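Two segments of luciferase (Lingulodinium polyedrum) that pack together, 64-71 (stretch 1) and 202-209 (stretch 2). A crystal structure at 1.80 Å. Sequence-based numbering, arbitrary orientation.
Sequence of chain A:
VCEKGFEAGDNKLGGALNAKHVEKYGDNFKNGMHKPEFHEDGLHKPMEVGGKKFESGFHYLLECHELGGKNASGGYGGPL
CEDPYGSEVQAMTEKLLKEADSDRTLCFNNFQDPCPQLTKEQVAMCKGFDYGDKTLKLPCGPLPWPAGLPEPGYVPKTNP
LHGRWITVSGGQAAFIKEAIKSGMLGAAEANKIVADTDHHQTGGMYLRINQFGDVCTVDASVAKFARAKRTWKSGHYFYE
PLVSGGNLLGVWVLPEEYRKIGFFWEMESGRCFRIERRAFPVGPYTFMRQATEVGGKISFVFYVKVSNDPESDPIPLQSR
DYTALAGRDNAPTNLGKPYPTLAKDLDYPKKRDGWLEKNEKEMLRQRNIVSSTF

Stretch 1, residues 64-71: CHELGGKN
Stretch 2 (202-209) TGGMYLRI

Residues 64-71 leave the end of a helix and continue as a loop, which passes across residues 202-209, a loop that leads into a strand at Tyr 206. The CA atoms of His 65 and Met 205 lie 6.4 Å apart and those of Gly 69 and Tyr 206 5.4 Å apart, so both chains advance in the same sense. The contact buries 372 Å², both sides summed, and no direct backbone-to-backbone hydrogen bond joins the two.

Cys 64 (phi/psi -69/-22) makes no contact, but its O accepts a hydrogen bond from Leu 67 N, three residues on (3.1 Å). His 65 (-66/-29; chi1 -97°, chi2 -62°) leaves the backbone sideways, and its ring then approaches stretch 2. Gly 204 CA sits at the ring edge, 4.0 Å from His 65 CE1. The selenomethionine Met 205 (-89/-8; chi1 m, chi2 -29°, chi3 m) places CG 4.0 Å from His 65 O, while its SE lies obliquely 5.1 Å from the centroid of the His 65 ring. Water 1 links the pair, accepting from Met 205 N (2.8 Å), donating to His 65 O (2.9 Å) and bonding His 65 ND1 (2.8 Å).

Glu 66 (-78/1), modelled only to CB, points away, as does Leu 67 (-91/134; chi1 m, chi2 t). The carbonyl of Leu 67 nevertheless faces stretch 2: Leu 67 O is 3.3 Å from Tyr 206 CE1, and water 2 bridges Leu 67 O (2.8 Å) to Tyr 206 OH (2.7 Å).

Gly 68 adopts a positive phi (80/-6), which favours glycine, and an ideal CB here would clash with Tyr 206 OH at 2.6 Å. At Gly 69 (-107/7) an ideal CB would come 2.5 Å from Tyr 206 CD1. Without side chains, the backbone can settle on one face of the Tyr 206 ring (-161/175; chi1 p, chi2 -79°). Gly 69 CA makes a CH-pi contact 3.5 Å from the centroid of the Tyr 206 ring, 19° off the normal, and Gly 68 O lies over the same face.

The CA-to-CB bond of Arg 208 (-122/124; chi1 m, chi2 t, chi3 t, chi4 -94°) points toward stretch 1, and its guanidinium clasps two carbonyls lying near the guanidinium plane. Gly 68 O accepts from Arg 208 NE (2.8 Å, 155°) and NH1 (3.0 Å); Lys 70 O accepts from Arg 208 NH1 (2.8 Å). The charged group thus satisfies main-chain acceptors of the loop. Water 4 accepts from Arg 208 NH2 (2.8 Å) and donates to Lys 70 O (3.0 Å).

Lys 70 (-90/155; chi1 m, chi2 t, chi3 -137°, chi4 m) points away and folds back, NZ donating to Glu 66 O (3.0 Å). Asn 71 (-69/-178; chi1 p, chi2 43°) also points away.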

# COMPACT_ATOMS: atom_id res chain seq x y z
N CYS A 64 -6.48 0.78 -14.75
CA CYS A 64 -5.96 -0.24 -13.86
C CYS A 64 -6.59 -0.16 -12.48
O CYS A 64 -6.58 -1.14 -11.74
CB CYS A 64 -4.44 -0.14 -13.72
SG CYS A 64 -3.53 -0.71 -15.18
N HIS A 65 -7.14 1.00 -12.14
CA HIS A 65 -7.79 1.17 -10.84
C HIS A 65 -9.03 0.29 -10.73
O HIS A 65 -9.40 -0.17 -9.64
CB HIS A 65 -8.12 2.65 -10.61
CG HIS A 65 -7.10 3.35 -9.79
ND1 HIS A 65 -6.81 2.97 -8.49
CD2 HIS A 65 -6.19 4.31 -10.11
CE1 HIS A 65 -5.77 3.66 -8.05
NE2 HIS A 65 -5.38 4.48 -9.02
N GLU A 66 -9.66 0.03 -11.88
CA GLU A 66 -10.86 -0.79 -11.92
C GLU A 66 -10.58 -2.30 -11.81
O GLU A 66 -11.50 -3.12 -11.82
CB GLU A 66 -11.64 -0.49 -13.22
N LEU A 67 -9.31 -2.67 -11.67
CA LEU A 67 -8.96 -4.08 -11.57
C LEU A 67 -8.90 -4.63 -10.14
O LEU A 67 -8.34 -3.98 -9.24
CB LEU A 67 -7.58 -4.33 -12.21
CG LEU A 67 -7.37 -4.01 -13.69
CD1 LEU A 67 -5.86 -4.00 -14.01
CD2 LEU A 67 -8.09 -5.04 -14.55
N GLY A 68 -9.50 -5.80 -9.94
CA GLY A 68 -9.43 -6.51 -8.67
C GLY A 68 -10.25 -6.25 -7.41
O GLY A 68 -10.13 -7.03 -6.45
N GLY A 69 -11.07 -5.20 -7.38
CA GLY A 69 -11.83 -4.93 -6.16
C GLY A 69 -13.32 -5.20 -6.14
O GLY A 69 -14.01 -4.91 -5.15
N LYS A 70 -13.83 -5.81 -7.21
CA LYS A 70 -15.26 -6.07 -7.32
C LYS A 70 -15.77 -7.40 -6.79
O LYS A 70 -15.03 -8.38 -6.74
CB LYS A 70 -15.69 -5.97 -8.79
CG LYS A 70 -15.29 -4.68 -9.47
CD LYS A 70 -16.05 -4.53 -10.78
CE LYS A 70 -15.16 -4.04 -11.89
NZ LYS A 70 -14.51 -2.76 -11.56
N ASN A 71 -17.05 -7.43 -6.42
CA ASN A 71 -17.68 -8.67 -5.96
C ASN A 71 -17.78 -9.60 -7.17
O ASN A 71 -17.34 -9.25 -8.26
CB ASN A 71 -19.06 -8.43 -5.33
CG ASN A 71 -20.03 -7.72 -6.26
OD1 ASN A 71 -20.12 -8.04 -7.45
ND2 ASN A 71 -20.78 -6.75 -5.71
N THR A 202 -2.37 8.05 -1.17
CA THR A 202 -3.76 7.96 -1.64
C THR A 202 -4.10 6.48 -1.64
O THR A 202 -3.22 5.64 -1.49
CB THR A 202 -3.97 8.51 -3.09
OG1 THR A 202 -3.10 7.82 -4.00
CG2 THR A 202 -3.68 9.98 -3.13
N GLY A 203 -5.37 6.14 -1.81
CA GLY A 203 -5.69 4.73 -1.80
C GLY A 203 -6.00 4.13 -3.17
O GLY A 203 -6.20 4.85 -4.17
N GLY A 204 -6.02 2.80 -3.20
CA GLY A 204 -6.41 2.11 -4.41
C GLY A 204 -7.92 2.18 -4.26
O GLY A 204 -8.41 2.90 -3.36
N MSE A 205 -8.68 1.45 -5.05
CA MSE A 205 -10.13 1.54 -4.88
C MSE A 205 -10.64 0.53 -3.87
O MSE A 205 -11.80 0.60 -3.44
CB MSE A 205 -10.85 1.41 -6.23
CG MSE A 205 -10.71 2.65 -7.18
SE MSE A 205 -10.47 4.48 -6.35
CE MSE A 205 -12.32 5.01 -6.00
N TYR A 206 -9.76 -0.37 -3.44
CA TYR A 206 -10.14 -1.41 -2.49
C TYR A 206 -8.95 -2.03 -1.76
O TYR A 206 -7.79 -1.75 -2.07
CB TYR A 206 -10.79 -2.56 -3.24
CG TYR A 206 -9.77 -3.37 -4.04
CD1 TYR A 206 -9.29 -2.91 -5.26
CD2 TYR A 206 -9.24 -4.55 -3.54
CE1 TYR A 206 -8.30 -3.62 -5.96
CE2 TYR A 206 -8.25 -5.26 -4.23
CZ TYR A 206 -7.78 -4.79 -5.43
OH TYR A 206 -6.80 -5.48 -6.10
N LEU A 207 -9.27 -2.91 -0.82
CA LEU A 207 -8.28 -3.73 -0.12
C LEU A 207 -9.01 -5.04 0.21
O LEU A 207 -10.18 -5.00 0.57
CB LEU A 207 -7.79 -3.11 1.18
CG LEU A 207 -6.83 -1.91 1.20
CD1 LEU A 207 -6.63 -1.51 2.69
CD2 LEU A 207 -5.48 -2.28 0.54
N ARG A 208 -8.32 -6.18 0.07
CA ARG A 208 -8.86 -7.48 0.45
C ARG A 208 -7.83 -7.95 1.47
O ARG A 208 -6.63 -8.01 1.17
CB ARG A 208 -8.90 -8.45 -0.73
CG ARG A 208 -9.88 -8.05 -1.84
CD ARG A 208 -9.81 -9.03 -3.04
NE ARG A 208 -10.64 -8.61 -4.18
CZ ARG A 208 -11.90 -9.00 -4.42
NH1 ARG A 208 -12.54 -8.53 -5.49
NH2 ARG A 208 -12.51 -9.87 -3.62
N ILE A 209 -8.26 -8.27 2.68
CA ILE A 209 -7.31 -8.66 3.71
C ILE A 209 -7.66 -9.99 4.32
O ILE A 209 -8.83 -10.26 4.66
CB ILE A 209 -7.30 -7.61 4.86
CG1 ILE A 209 -6.90 -6.25 4.31
CG2 ILE A 209 -6.32 -8.03 5.98
CD1 ILE A 209 -7.10 -5.11 5.36
O HOH W 1 -7.63 0.50 -7.42
O HOH W 2 -5.69 -4.52 -8.41
O HOH W 3 -7.41 -8.61 -5.67
O HOH W 4 -14.94 -10.59 -4.75